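Local coordinates for hypothetical exported protein (Streptococcus pyogenes, PDB 3PSQ) that is a class B sortase involved in pilus assembly, a membrane-anchored enzyme that probably works through an acyl-thioester intermediate, at residues A[28-40]-A[51-65]. Numbering follows the deposited sequence.
Sequences DLLAINSDVMAWL and IVQGENNLEYINKSV. With ZN (zinc ion), chain P.
D35 OD2 lies at the edge of the Y60 ring, near its plane, as do the CA of G54 and the carbonyl O of S64, while V52 CG2 sits over the centre of one face. The phenol OH donates to D35 OD2 at 2.7 Å, meeting that oxygen on its anti side, with ring and carboxylate planes 66° apart. The amide of N33 runs head-on against the Y60 side chain, its plane 26° from the ring. Its ND2 spends both N-H bonds here, nearly straight and in the amide plane: one on Y60 OH, the other on V65 O at 2.9 Å. Having CG anti to the backbone N (chi1 177°) carries this amide across to the 51-65 segment; its OD1 turns back to accept from D35 N, an Asx turn just past the end of helix 22-32.

D35 OD2 also binds zinc, at 2.0 Å, so Y60, held by N33, acts as a second shell that fixes the carboxylate. E55 grips the metal unevenly, OE2 close and OE1 farther at 2.6 Å; E59 binds through OE2, and a water completes the set. The ion reconciles acidic oxygens as close as D35 OD2 and E59 OE2, 3.0 Å apart. K63 NZ forms a salt bridge with E59 OE2 on its anti lone pair, probably easing the negative charge further.

Beyond the metal, D35 O accepts from Q53 N, and I51 O takes M37 N at 2.9 Å plus a weak bond from A38 N. I51 CD1 packs on L40 CB, its CG2 on M37 SD, and V36 CG2 meets V52 CG1 at 3.8 Å. The pairing slips by one residue, I51 standing across from M37 and A38 together: a classic beta bulge in the antiparallel hairpin 36-41/48-53 of the sortase fold. D35, in the turn before this hairpin, and E55 and E59, in the loop after it, make the zinc site seen in this crystal.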
ATOM      1  N   ASP A  28      19.244  10.380  -1.493  1.00 51.57           N
ATOM      2  CA  ASP A  28      20.281   9.515  -2.036  1.00 50.29           C
ATOM      3  C   ASP A  28      19.711   8.341  -2.814  1.00 48.64           C
ATOM      4  O   ASP A  28      20.195   8.037  -3.880  1.00 48.44           O
ATOM      5  CB  ASP A  28      21.176   8.982  -0.926  1.00 50.81           C
ATOM      6  CG  ASP A  28      22.263   9.953  -0.536  1.00 51.28           C
ATOM      7  OD1 ASP A  28      22.319  11.068  -1.103  1.00 50.40           O
ATOM      8  OD2 ASP A  28      23.068   9.585   0.361  1.00 52.39           O
ATOM      9  N   LEU A  29      18.699   7.668  -2.275  1.00 46.79           N
ATOM     10  CA  LEU A  29      18.020   6.622  -3.032  1.00 45.87           C
ATOM     11  C   LEU A  29      17.480   7.145  -4.331  1.00 45.60           C
ATOM     12  O   LEU A  29      17.620   6.507  -5.374  1.00 46.04           O
ATOM     13  CB  LEU A  29      16.897   5.952  -2.223  1.00 45.79           C
ATOM     14  CG  LEU A  29      17.481   5.133  -1.095  1.00 46.02           C
ATOM     15  CD1 LEU A  29      16.446   4.526  -0.201  1.00 48.13           C
ATOM     16  CD2 LEU A  29      18.406   4.072  -1.694  1.00 47.42           C
ATOM     17  N   LEU A  30      16.876   8.324  -4.277  1.00 45.54           N
ATOM     18  CA  LEU A  30      16.281   8.936  -5.449  1.00 45.42           C
ATOM     19  C   LEU A  30      17.334   9.145  -6.507  1.00 45.40           C
ATOM     20  O   LEU A  30      17.066   9.008  -7.701  1.00 45.57           O
ATOM     21  CB  LEU A  30      15.653  10.274  -5.078  1.00 45.78           C
ATOM     22  CG  LEU A  30      14.270  10.170  -4.436  1.00 47.40           C
ATOM     23  CD1 LEU A  30      13.825  11.478  -3.760  1.00 46.65           C
ATOM     24  CD2 LEU A  30      13.274   9.702  -5.470  1.00 43.55           C
ATOM     25  N   ALA A  31      18.536   9.469  -6.052  1.00 45.66           N
ATOM     26  CA  ALA A  31      19.667   9.781  -6.914  1.00 46.47           C
ATOM     27  C   ALA A  31      20.268   8.515  -7.542  1.00 47.12           C
ATOM     28  O   ALA A  31      20.943   8.568  -8.576  1.00 47.50           O
ATOM     29  CB  ALA A  31      20.727  10.490  -6.089  1.00 46.01           C
ATOM     30  N   ILE A  32      20.018   7.386  -6.890  1.00 47.29           N
ATOM     31  CA  ILE A  32      20.671   6.098  -7.184  1.00 48.36           C
ATOM     32  C   ILE A  32      19.805   5.240  -8.116  1.00 47.25           C
ATOM     33  O   ILE A  32      20.321   4.501  -8.941  1.00 47.01           O
ATOM     34  CB  ILE A  32      20.984   5.378  -5.819  1.00 48.65           C
ATOM     35  CG1 ILE A  32      22.229   6.005  -5.208  1.00 50.82           C
ATOM     36  CG2 ILE A  32      21.183   3.890  -5.929  1.00 50.97           C
ATOM     37  CD1 ILE A  32      23.233   6.344  -6.287  1.00 53.87           C
ATOM     38  N   ASN A  33      18.491   5.355  -7.983  1.00 45.94           N
ATOM     39  CA  ASN A  33      17.580   4.507  -8.717  1.00 45.37           C
ATOM     40  C   ASN A  33      16.346   5.336  -9.038  1.00 45.52           C
ATOM     41  O   ASN A  33      15.509   5.612  -8.169  1.00 44.21           O
ATOM     42  CB  ASN A  33      17.247   3.270  -7.847  1.00 45.69           C
ATOM     43  CG  ASN A  33      16.225   2.311  -8.494  1.00 45.44           C
ATOM     44  OD1 ASN A  33      15.889   2.422  -9.669  1.00 42.39           O
ATOM     45  ND2 ASN A  33      15.725   1.388  -7.706  1.00 43.77           N
ATOM     46  N   SER A  34      16.213   5.703 -10.306  1.00 46.61           N
ATOM     47  CA  SER A  34      15.050   6.475 -10.755  1.00 47.20           C
ATOM     48  C   SER A  34      13.698   5.769 -10.532  1.00 46.32           C
ATOM     49  O   SER A  34      12.642   6.429 -10.607  1.00 46.26           O
ATOM     50  CB  SER A  34      15.214   6.877 -12.213  1.00 47.91           C
ATOM     51  OG  SER A  34      15.203   5.722 -13.050  1.00 52.92           O
ATOM     52  N   ASP A  35      13.711   4.457 -10.251  1.00 44.77           N
ATOM     53  CA  ASP A  35      12.478   3.767  -9.799  1.00 43.51           C
ATOM     54  C   ASP A  35      11.974   4.228  -8.413  1.00 42.66           C
ATOM     55  O   ASP A  35      10.790   4.087  -8.106  1.00 42.34           O
ATOM     56  CB  ASP A  35      12.689   2.250  -9.732  1.00 44.06           C
ATOM     57  CG  ASP A  35      12.708   1.577 -11.097  1.00 43.74           C
ATOM     58  OD1 ASP A  35      12.660   2.268 -12.127  1.00 42.23           O
ATOM     59  OD2 ASP A  35      12.771   0.329 -11.127  1.00 46.61           O
ATOM     60  N   VAL A  36      12.879   4.718  -7.561  1.00 42.17           N
ATOM     61  CA  VAL A  36      12.504   5.242  -6.241  1.00 41.94           C
ATOM     62  C   VAL A  36      11.573   6.465  -6.418  1.00 42.21           C
ATOM     63  O   VAL A  36      11.900   7.376  -7.164  1.00 40.67           O
ATOM     64  CB  VAL A  36      13.750   5.578  -5.368  1.00 42.43           C
ATOM     65  CG1 VAL A  36      13.334   6.222  -4.032  1.00 41.72           C
ATOM     66  CG2 VAL A  36      14.631   4.288  -5.104  1.00 39.79           C
ATOM     67  N   MET A  37      10.409   6.474  -5.766  1.00 42.07           N
ATOM     68  CA  MET A  37       9.451   7.562  -6.056  1.00 42.47           C
ATOM     69  C   MET A  37       8.608   8.047  -4.869  1.00 42.35           C
ATOM     70  O   MET A  37       7.812   8.952  -5.018  1.00 43.17           O
ATOM     71  CB  MET A  37       8.520   7.220  -7.259  1.00 41.60           C
ATOM     72  CG  MET A  37       8.011   5.811  -7.282  1.00 41.37           C
ATOM     73  SD  MET A  37       6.939   5.337  -5.918  1.00 48.71           S
ATOM     74  CE  MET A  37       5.586   6.564  -6.043  1.00 42.29           C
ATOM     75  N   ALA A  38       8.751   7.432  -3.712  1.00 42.20           N
ATOM     76  CA  ALA A  38       8.027   7.903  -2.531  1.00 42.08           C
ATOM     77  C   ALA A  38       8.622   7.366  -1.223  1.00 42.33           C
ATOM     78  O   ALA A  38       9.434   6.456  -1.228  1.00 42.23           O
ATOM     79  CB  ALA A  38       6.555   7.549  -2.613  1.00 41.27           C
ATOM     80  N   TRP A  39       8.184   7.937  -0.101  1.00 43.16           N
ATOM     81  CA  TRP A  39       8.518   7.419   1.210  1.00 43.07           C
ATOM     82  C   TRP A  39       7.216   7.163   1.907  1.00 43.69           C
ATOM     83  O   TRP A  39       6.297   7.989   1.838  1.00 44.60           O
ATOM     84  CB  TRP A  39       9.372   8.418   2.011  1.00 42.72           C
ATOM     85  CG  TRP A  39      10.029   7.789   3.229  1.00 41.17           C
ATOM     86  CD1 TRP A  39       9.454   7.563   4.449  1.00 44.13           C
ATOM     87  CD2 TRP A  39      11.377   7.304   3.329  1.00 41.95           C
ATOM     88  NE1 TRP A  39      10.363   6.950   5.295  1.00 43.45           N
ATOM     89  CE2 TRP A  39      11.549   6.798   4.627  1.00 42.70           C
ATOM     90  CE3 TRP A  39      12.460   7.254   2.436  1.00 44.01           C
ATOM     91  CZ2 TRP A  39      12.753   6.244   5.054  1.00 46.47           C
ATOM     92  CZ3 TRP A  39      13.639   6.691   2.847  1.00 45.58           C
ATOM     93  CH2 TRP A  39      13.782   6.195   4.146  1.00 47.72           C
ATOM     94  N   LEU A  40       7.130   6.026   2.591  1.00 43.72           N
ATOM     95  CA  LEU A  40       5.925   5.629   3.304  1.00 43.86           C
ATOM     96  C   LEU A  40       6.185   5.474   4.807  1.00 44.50           C
ATOM     97  O   LEU A  40       7.150   4.827   5.219  1.00 45.54           O
ATOM     98  CB  LEU A  40       5.414   4.311   2.733  1.00 42.63           C
ATOM     99  CG  LEU A  40       4.310   3.576   3.473  1.00 42.28           C
ATOM    100  CD1 LEU A  40       2.950   4.255   3.286  1.00 37.26           C
ATOM    101  CD2 LEU A  40       4.228   2.094   3.017  1.00 40.43           C
ATOM    102  N   ILE A  51       9.908   3.794  -1.304  1.00 40.97           N
ATOM    103  CA  ILE A  51       8.991   2.998  -2.166  1.00 41.25           C
ATOM    104  C   ILE A  51       9.484   3.121  -3.584  1.00 40.86           C
ATOM    105  O   ILE A  51       9.854   4.199  -4.023  1.00 41.09           O
ATOM    106  CB  ILE A  51       7.524   3.512  -2.122  1.00 40.87           C
ATOM    107  CG1 ILE A  51       6.966   3.518  -0.672  1.00 42.32           C
ATOM    108  CG2 ILE A  51       6.616   2.701  -3.039  1.00 40.31           C
ATOM    109  CD1 ILE A  51       6.888   2.141   0.054  1.00 36.23           C
ATOM    110  N   VAL A  52       9.499   2.003  -4.301  1.00 41.06           N
ATOM    111  CA  VAL A  52       9.839   2.036  -5.707  1.00 40.60           C
ATOM    112  C   VAL A  52       8.616   1.762  -6.547  1.00 40.77           C
ATOM    113  O   VAL A  52       7.621   1.208  -6.062  1.00 39.62           O
ATOM    114  CB  VAL A  52      10.917   0.994  -6.089  1.00 40.65           C
ATOM    115  CG1 VAL A  52      12.262   1.381  -5.502  1.00 39.16           C
ATOM    116  CG2 VAL A  52      10.476  -0.419  -5.661  1.00 40.26           C
ATOM    117  N   GLN A  53       8.715   2.127  -7.823  1.00 40.50           N
ATOM    118  CA  GLN A  53       7.793   1.603  -8.803  1.00 40.98           C
ATOM    119  C   GLN A  53       8.583   0.926  -9.904  1.00 41.21           C
ATOM    120  O   GLN A  53       9.485   1.544 -10.500  1.00 40.73           O
ATOM    121  CB  GLN A  53       6.928   2.695  -9.421  1.00 40.94           C
ATOM    122  CG  GLN A  53       5.992   2.148 -10.521  1.00 40.93           C
ATOM    123  CD  GLN A  53       5.172   3.250 -11.158  1.00 41.26           C
ATOM    124  OE1 GLN A  53       5.712   4.105 -11.852  1.00 38.19           O
ATOM    125  NE2 GLN A  53       3.863   3.237 -10.917  1.00 41.37           N
ATOM    126  N   GLY A  54       8.241  -0.333 -10.191  1.00 41.81           N
ATOM    127  CA  GLY A  54       8.912  -1.032 -11.289  1.00 42.61           C
ATOM    128  C   GLY A  54       8.199  -0.870 -12.619  1.00 42.94           C
ATOM    129  O   GLY A  54       7.102  -0.278 -12.668  1.00 43.90           O
ATOM    130  N   GLU A  55       8.792  -1.425 -13.683  1.00 43.13           N
ATOM    131  CA  GLU A  55       8.188  -1.394 -15.034  1.00 42.97           C
ATOM    132  C   GLU A  55       7.110  -2.446 -15.150  1.00 43.26           C
ATOM    133  O   GLU A  55       6.304  -2.417 -16.094  1.00 43.94           O
ATOM    134  CB  GLU A  55       9.233  -1.573 -16.122  1.00 42.66           C
ATOM    135  CG  GLU A  55      10.312  -0.435 -16.154  1.00 44.81           C
ATOM    136  CD  GLU A  55      11.404  -0.615 -15.088  1.00 45.56           C
ATOM    137  OE1 GLU A  55      12.289  -1.460 -15.301  1.00 44.89           O
ATOM    138  OE2 GLU A  55      11.402   0.109 -14.052  1.00 44.95           O
ATOM    139  N   ASN A  56       7.089  -3.359 -14.173  1.00 42.68           N
ATOM    140  CA  ASN A  56       6.072  -4.386 -14.025  1.00 42.24           C
ATOM    141  C   ASN A  56       6.001  -4.733 -12.540  1.00 42.42           C
ATOM    142  O   ASN A  56       6.785  -4.203 -11.761  1.00 42.76           O
ATOM    143  CB  ASN A  56       6.428  -5.637 -14.859  1.00 42.27           C
ATOM    144  CG  ASN A  56       7.783  -6.252 -14.466  1.00 42.72           C
ATOM    145  OD1 ASN A  56       7.934  -6.755 -13.372  1.00 43.66           O
ATOM    146  ND2 ASN A  56       8.773  -6.182 -15.361  1.00 44.87           N
ATOM    147  N   ASN A  57       5.106  -5.642 -12.151  1.00 41.81           N
ATOM    148  CA  ASN A  57       4.914  -5.970 -10.749  1.00 41.94           C
ATOM    149  C   ASN A  57       5.695  -7.185 -10.256  1.00 42.89           C
ATOM    150  O   ASN A  57       5.455  -7.676  -9.156  1.00 42.94           O
ATOM    151  CB  ASN A  57       3.439  -6.149 -10.432  1.00 41.35           C
ATOM    152  CG  ASN A  57       2.659  -4.836 -10.509  1.00 42.88           C
ATOM    153  OD1 ASN A  57       3.227  -3.739 -10.396  1.00 43.01           O
ATOM    154  ND2 ASN A  57       1.344  -4.949 -10.683  1.00 42.63           N
ATOM    155  N   LEU A  58       6.627  -7.672 -11.065  1.00 43.40           N
ATOM    156  CA  LEU A  58       7.460  -8.812 -10.645  1.00 43.56           C
ATOM    157  C   LEU A  58       8.905  -8.360 -10.379  1.00 43.22           C
ATOM    158  O   LEU A  58       9.602  -8.986  -9.608  1.00 42.82           O
ATOM    159  CB  LEU A  58       7.419  -9.940 -11.703  1.00 43.77           C
ATOM    160  CG  LEU A  58       6.038 -10.570 -12.059  1.00 43.31           C
ATOM    161  CD1 LEU A  58       6.088 -11.527 -13.221  1.00 43.79           C
ATOM    162  CD2 LEU A  58       5.446 -11.297 -10.932  1.00 43.49           C
ATOM    163  N   GLU A  59       9.305  -7.242 -10.986  1.00 42.72           N
ATOM    164  CA  GLU A  59      10.652  -6.698 -10.929  1.00 43.40           C
ATOM    165  C   GLU A  59      11.347  -6.642  -9.540  1.00 43.58           C
ATOM    166  O   GLU A  59      12.572  -6.879  -9.430  1.00 44.31           O
ATOM    167  CB  GLU A  59      10.702  -5.315 -11.609  1.00 42.90           C
ATOM    168  CG  GLU A  59      12.065  -4.547 -11.447  1.00 42.63           C
ATOM    169  CD  GLU A  59      12.016  -3.178 -12.093  1.00 43.78           C
ATOM    170  OE1 GLU A  59      10.907  -2.760 -12.480  1.00 44.91           O
ATOM    171  OE2 GLU A  59      13.057  -2.499 -12.201  1.00 41.68           O
ATOM    172  N   TYR A  60      10.575  -6.328  -8.516  1.00 42.35           N
ATOM    173  CA  TYR A  60      11.113  -6.157  -7.177  1.00 41.96           C
ATOM    174  C   TYR A  60      10.931  -7.358  -6.242  1.00 42.02           C
ATOM    175  O   TYR A  60      11.108  -7.224  -5.046  1.00 42.03           O
ATOM    176  CB  TYR A  60      10.627  -4.814  -6.521  1.00 40.53           C
ATOM    177  CG  TYR A  60      11.409  -3.661  -7.108  1.00 39.39           C
ATOM    178  CD1 TYR A  60      12.645  -3.332  -6.614  1.00 40.01           C
ATOM    179  CD2 TYR A  60      10.963  -2.987  -8.249  1.00 40.65           C
ATOM    180  CE1 TYR A  60      13.408  -2.349  -7.209  1.00 41.19           C
ATOM    181  CE2 TYR A  60      11.716  -1.981  -8.837  1.00 39.34           C
ATOM    182  CZ  TYR A  60      12.938  -1.670  -8.311  1.00 41.32           C
ATOM    183  OH  TYR A  60      13.731  -0.682  -8.865  1.00 40.23           O
ATOM    184  N   ILE A  61      10.584  -8.525  -6.772  1.00 42.36           N
ATOM    185  CA  ILE A  61      10.674  -9.765  -5.975  1.00 42.07           C
ATOM    186  C   ILE A  61      12.085 -10.009  -5.401  1.00 42.70           C
ATOM    187  O   ILE A  61      12.216 -10.318  -4.241  1.00 43.97           O
ATOM    188  CB  ILE A  61      10.256 -11.022  -6.793  1.00 42.35           C
ATOM    189  CG1 ILE A  61       8.773 -10.970  -7.180  1.00 40.31           C
ATOM    190  CG2 ILE A  61      10.611 -12.317  -6.044  1.00 39.52           C
ATOM    191  CD1 ILE A  61       8.414 -11.921  -8.304  1.00 39.06           C
ATOM    192  N   ASN A  62      13.135  -9.810  -6.191  1.00 42.83           N
ATOM    193  CA  ASN A  62      14.511 -10.107  -5.777  1.00 42.58           C
ATOM    194  C   ASN A  62      15.432  -8.914  -6.113  1.00 41.83           C
ATOM    195  O   ASN A  62      16.603  -9.060  -6.532  1.00 40.60           O
ATOM    196  CB  ASN A  62      15.029 -11.370  -6.512  1.00 43.64           C
ATOM    197  CG  ASN A  62      14.561 -12.676  -5.866  1.00 45.39           C
ATOM    198  OD1 ASN A  62      13.873 -13.486  -6.501  1.00 51.44           O
ATOM    199  ND2 ASN A  62      14.937 -12.892  -4.603  1.00 47.35           N
ATOM    200  N   LYS A  63      14.893  -7.718  -5.925  1.00 41.31           N
ATOM    201  CA  LYS A  63      15.648  -6.502  -6.173  1.00 41.01           C
ATOM    202  C   LYS A  63      15.460  -5.511  -5.029  1.00 40.94           C
ATOM    203  O   LYS A  63      14.347  -5.301  -4.553  1.00 41.28           O
ATOM    204  CB  LYS A  63      15.176  -5.898  -7.495  1.00 40.52           C
ATOM    205  CG  LYS A  63      16.024  -4.762  -8.019  1.00 41.27           C
ATOM    206  CD  LYS A  63      15.478  -4.528  -9.418  1.00 42.43           C
ATOM    207  CE  LYS A  63      16.168  -3.443 -10.151  1.00 43.26           C
ATOM    208  NZ  LYS A  63      15.406  -3.220 -11.431  1.00 46.75           N
ATOM    209  N   SER A  64      16.539  -4.873  -4.606  1.00 41.28           N
ATOM    210  CA  SER A  64      16.482  -3.879  -3.517  1.00 41.83           C
ATOM    211  C   SER A  64      16.147  -2.479  -4.029  1.00 43.22           C
ATOM    212  O   SER A  64      16.248  -2.193  -5.226  1.00 43.32           O
ATOM    213  CB  SER A  64      17.855  -3.801  -2.857  1.00 40.88           C
ATOM    214  OG  SER A  64      18.767  -3.281  -3.804  1.00 42.86           O
ATOM    215  N   VAL A  65      15.813  -1.579  -3.111  1.00 44.62           N
ATOM    216  CA  VAL A  65      15.586  -0.182  -3.468  1.00 45.57           C
ATOM    217  C   VAL A  65      16.785   0.443  -4.158  1.00 46.52           C
ATOM    218  O   VAL A  65      16.608   1.322  -4.990  1.00 46.99           O
ATOM    219  CB  VAL A  65      15.093   0.681  -2.286  1.00 45.65           C
ATOM    220  CG1 VAL A  65      13.769   0.179  -1.832  1.00 46.83           C
ATOM    221  CG2 VAL A  65      16.089   0.670  -1.099  1.00 46.07           C
TER
HETATM  222 ZN    ZN P 326      12.938  -0.669 -12.871  1.00 40.17          ZN
HETATM  223  O   HOH W   1      14.842  -0.110 -13.361  1.00 38.09           O